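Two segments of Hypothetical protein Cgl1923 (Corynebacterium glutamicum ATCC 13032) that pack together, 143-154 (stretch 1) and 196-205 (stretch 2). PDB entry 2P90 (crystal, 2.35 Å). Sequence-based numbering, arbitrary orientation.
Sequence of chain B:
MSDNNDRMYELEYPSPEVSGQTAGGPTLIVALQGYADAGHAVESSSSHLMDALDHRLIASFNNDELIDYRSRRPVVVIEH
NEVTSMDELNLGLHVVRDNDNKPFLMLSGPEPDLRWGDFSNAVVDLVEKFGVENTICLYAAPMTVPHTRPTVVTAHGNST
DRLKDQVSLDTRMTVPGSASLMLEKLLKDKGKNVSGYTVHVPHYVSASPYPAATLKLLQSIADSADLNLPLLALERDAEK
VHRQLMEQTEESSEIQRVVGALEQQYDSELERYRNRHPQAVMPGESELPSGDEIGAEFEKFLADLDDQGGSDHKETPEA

Stretch 1 (143-154) MTVPHTRPTVVT
Stretch 2 196-205: GYTVHVPHYV

Stretch 2 runs as a strand from G196 to P202 and ends in a 3-10 segment, H203 to V205. Stretch 1 meets it twice, in opposite directions. M143 pairs with P202 in a parallel bridge (CA-CA 5.2 Å). After an excursion through loop, V153 and T154 pair antiparallel with V199 and T198 (CA-CA 4.2 and 5.3 Å). The excursion includes a type I turn from P146 to R149; T148, R149 and P150 make no contact with stretch 2.

At the antiparallel end, T154 N donates to T198 O at 2.8 Å, and T198 N to T154 O at 3.0 Å. H200 N donates to V152 O, also at 2.8 Å. V153 and V199 form the non-hydrogen-bonded pair, so their backbones come close and V153 CA lies 3.1 Å from T198 O. Their side chains share one face of the sheet. V153 is t (162°), V199 is p (66°), and V153 CG2 sits 3.7 Å from V199 CB. V153 CG1 also reaches Y197 CB at 3.9 Å; the end of the Y197 side chain leads away.

H200 has the largest area covered by the other stretch. Its CA-to-CB bond points toward stretch 1, with chi1 m (-66°) and chi2 -150°. M143, with chi angles m, m, t, lays CE over one ring face, 3.9 Å from the ring centroid. V152, t at 163°, has CG1 over the opposite face, 4.5 Å from H200 CG. T154 is p (52°), which brings OG1 to the ring edge and into a hydrogen bond with H200 NE2 at 3.0 Å.

H200 O faces the loop. One water lies 2.5 Å from H200 O and 2.9 Å from T151 OG1. A second lies 3.2 Å from H200 O and 2.9 Å from V152 N. T151 is m (-63°); its CG2 lies only 3.0 Å from V199 CG2, too short for a relaxed methyl contact.

At the parallel end, M143 N donates to V201 O at 2.6 Å. M143 O accepts from H203 N at 2.8 Å. H203, p at 66° with chi2 -73°, adds a weak bond from ND1 to M143 O at 3.4 Å. V145 is m (-65°) and sets CG2 3.9 Å from P202 CD.

Y204 is p (53°), with chi2 -84°, and its ring end comes nearer stretch 1. Its OH accepts from H147 N at 2.9 Å. The same Y204 OH bonds H147 ND1 at 2.9 Å. H147 is p (74°) with chi2 -87°, which places ND1 on the same side as its own amide.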

# COMPACT_ATOMS: atom_id res chain seq x y z
N MET B 143 8.54 -23.09 5.58
CA MET B 143 9.83 -23.76 5.34
C MET B 143 9.68 -25.11 4.65
O MET B 143 8.57 -25.68 4.57
CB MET B 143 10.66 -23.93 6.63
CG MET B 143 11.10 -22.63 7.34
SD MET B 143 12.18 -21.47 6.41
CE MET B 143 12.81 -20.55 7.81
N THR B 144 10.81 -25.62 4.18
CA THR B 144 10.86 -26.93 3.53
C THR B 144 11.09 -27.95 4.64
O THR B 144 12.20 -28.45 4.83
CB THR B 144 11.98 -26.99 2.46
OG1 THR B 144 13.20 -26.52 3.03
CG2 THR B 144 11.64 -26.12 1.26
N VAL B 145 10.02 -28.19 5.40
CA VAL B 145 9.97 -29.11 6.51
C VAL B 145 8.63 -29.82 6.35
O VAL B 145 7.69 -29.25 5.77
CB VAL B 145 10.05 -28.41 7.91
CG1 VAL B 145 11.41 -27.72 8.11
CG2 VAL B 145 8.87 -27.43 8.16
N PRO B 146 8.54 -31.09 6.82
CA PRO B 146 7.29 -31.85 6.70
C PRO B 146 6.34 -31.73 7.89
O PRO B 146 6.79 -31.51 9.01
CB PRO B 146 7.79 -33.30 6.59
CG PRO B 146 9.13 -33.31 7.32
CD PRO B 146 9.64 -31.88 7.42
N HIS B 147 5.04 -31.93 7.65
CA HIS B 147 4.08 -32.01 8.76
C HIS B 147 4.29 -33.22 9.65
O HIS B 147 3.72 -33.31 10.75
CB HIS B 147 2.61 -31.96 8.26
CG HIS B 147 2.14 -33.22 7.61
ND1 HIS B 147 2.32 -33.47 6.26
CD2 HIS B 147 1.47 -34.30 8.10
CE1 HIS B 147 1.80 -34.65 5.96
NE2 HIS B 147 1.28 -35.17 7.06
N THR B 148 5.11 -34.16 9.17
CA THR B 148 5.34 -35.46 9.84
C THR B 148 6.52 -35.44 10.82
O THR B 148 6.91 -36.48 11.33
CB THR B 148 5.55 -36.59 8.80
OG1 THR B 148 6.52 -36.16 7.84
CG2 THR B 148 4.22 -36.94 8.04
N ARG B 149 7.09 -34.27 11.07
CA ARG B 149 8.23 -34.12 11.98
C ARG B 149 7.95 -33.00 12.99
O ARG B 149 7.19 -32.08 12.68
CB ARG B 149 9.51 -33.82 11.18
CG ARG B 149 10.00 -34.99 10.35
CD ARG B 149 10.51 -36.09 11.27
NE ARG B 149 11.14 -37.19 10.54
CZ ARG B 149 10.49 -38.25 10.07
NH1 ARG B 149 9.16 -38.41 10.22
NH2 ARG B 149 11.18 -39.17 9.41
N PRO B 150 8.55 -33.07 14.20
CA PRO B 150 8.30 -32.00 15.19
C PRO B 150 8.55 -30.60 14.60
O PRO B 150 9.40 -30.44 13.71
CB PRO B 150 9.30 -32.29 16.32
CG PRO B 150 9.68 -33.76 16.17
CD PRO B 150 9.50 -34.11 14.70
N THR B 151 7.79 -29.61 15.09
CA THR B 151 7.95 -28.20 14.70
C THR B 151 9.17 -27.53 15.34
O THR B 151 9.31 -27.47 16.57
CB THR B 151 6.66 -27.38 14.95
OG1 THR B 151 5.60 -27.89 14.14
CG2 THR B 151 6.86 -25.92 14.57
N VAL B 152 10.05 -27.03 14.49
CA VAL B 152 11.26 -26.38 14.95
C VAL B 152 11.10 -24.85 15.11
O VAL B 152 10.31 -24.21 14.40
CB VAL B 152 12.40 -26.70 13.98
CG1 VAL B 152 13.57 -25.74 14.18
CG2 VAL B 152 12.82 -28.16 14.15
N VAL B 153 11.84 -24.31 16.08
CA VAL B 153 11.97 -22.88 16.30
C VAL B 153 13.45 -22.50 16.28
O VAL B 153 14.28 -23.09 16.97
CB VAL B 153 11.30 -22.46 17.64
CG1 VAL B 153 11.79 -21.07 18.11
CG2 VAL B 153 9.82 -22.42 17.48
N THR B 154 13.79 -21.50 15.47
CA THR B 154 15.15 -20.95 15.50
C THR B 154 15.14 -19.57 16.16
O THR B 154 14.11 -18.92 16.23
CB THR B 154 15.78 -20.91 14.09
OG1 THR B 154 14.90 -20.25 13.21
CG2 THR B 154 16.02 -22.31 13.57
N GLY B 196 14.40 -12.87 18.70
CA GLY B 196 13.34 -13.16 17.76
C GLY B 196 13.26 -14.66 17.56
O GLY B 196 14.26 -15.31 17.23
N TYR B 197 12.07 -15.22 17.81
CA TYR B 197 11.80 -16.65 17.60
C TYR B 197 10.98 -16.89 16.34
O TYR B 197 9.87 -16.39 16.18
CB TYR B 197 11.08 -17.30 18.79
CG TYR B 197 11.76 -17.24 20.15
CD1 TYR B 197 13.11 -16.89 20.29
CD2 TYR B 197 11.04 -17.58 21.29
CE1 TYR B 197 13.73 -16.86 21.57
CE2 TYR B 197 11.64 -17.56 22.58
CZ TYR B 197 12.98 -17.20 22.69
OH TYR B 197 13.52 -17.16 23.95
N THR B 198 11.52 -17.69 15.45
CA THR B 198 10.81 -18.10 14.28
C THR B 198 10.47 -19.60 14.37
O THR B 198 11.35 -20.45 14.56
CB THR B 198 11.68 -17.83 13.04
OG1 THR B 198 12.17 -16.49 13.10
CG2 THR B 198 10.90 -18.06 11.75
N VAL B 199 9.21 -19.92 14.18
CA VAL B 199 8.77 -21.30 14.10
C VAL B 199 8.72 -21.64 12.60
O VAL B 199 8.39 -20.76 11.78
CB VAL B 199 7.40 -21.46 14.83
CG1 VAL B 199 6.27 -20.69 14.11
CG2 VAL B 199 7.02 -22.91 15.01
N HIS B 200 9.07 -22.87 12.25
CA HIS B 200 9.16 -23.30 10.85
C HIS B 200 7.93 -24.09 10.51
O HIS B 200 7.63 -25.07 11.18
CB HIS B 200 10.38 -24.18 10.64
CG HIS B 200 11.68 -23.45 10.84
ND1 HIS B 200 12.83 -23.78 10.16
CD2 HIS B 200 11.99 -22.39 11.61
CE1 HIS B 200 13.80 -22.97 10.53
NE2 HIS B 200 13.31 -22.10 11.40
N VAL B 201 7.20 -23.67 9.47
CA VAL B 201 5.93 -24.26 9.16
C VAL B 201 6.05 -24.88 7.77
O VAL B 201 6.62 -24.23 6.89
CB VAL B 201 4.81 -23.17 9.19
CG1 VAL B 201 3.43 -23.73 8.80
CG2 VAL B 201 4.79 -22.44 10.57
N PRO B 202 5.56 -26.14 7.57
CA PRO B 202 5.61 -26.74 6.23
C PRO B 202 5.04 -25.74 5.24
O PRO B 202 3.97 -25.23 5.47
CB PRO B 202 4.69 -27.97 6.36
CG PRO B 202 4.75 -28.31 7.78
CD PRO B 202 4.97 -27.07 8.55
N HIS B 203 5.77 -25.46 4.17
CA HIS B 203 5.35 -24.41 3.24
C HIS B 203 4.00 -24.73 2.63
O HIS B 203 3.21 -23.82 2.37
CB HIS B 203 6.40 -24.18 2.13
CG HIS B 203 6.57 -25.34 1.21
ND1 HIS B 203 7.20 -26.50 1.58
CD2 HIS B 203 6.14 -25.53 -0.06
CE1 HIS B 203 7.16 -27.36 0.58
NE2 HIS B 203 6.53 -26.80 -0.43
N TYR B 204 3.72 -26.02 2.42
CA TYR B 204 2.53 -26.41 1.63
C TYR B 204 1.26 -26.35 2.46
O TYR B 204 0.16 -26.56 1.95
CB TYR B 204 2.72 -27.81 1.02
CG TYR B 204 3.09 -28.87 2.03
CD1 TYR B 204 4.43 -29.05 2.42
CD2 TYR B 204 2.12 -29.69 2.60
CE1 TYR B 204 4.78 -30.02 3.34
CE2 TYR B 204 2.48 -30.67 3.55
CZ TYR B 204 3.81 -30.83 3.90
OH TYR B 204 4.20 -31.77 4.83
N VAL B 205 1.44 -26.05 3.75
CA VAL B 205 0.34 -25.94 4.70
C VAL B 205 0.25 -24.53 5.34
O VAL B 205 -0.59 -24.25 6.21
CB VAL B 205 0.49 -27.06 5.78
CG1 VAL B 205 1.25 -26.56 7.03
CG2 VAL B 205 -0.86 -27.62 6.12
O HOH W 1 6.33 -27.21 11.47
O HOH W 2 9.69 -27.47 11.68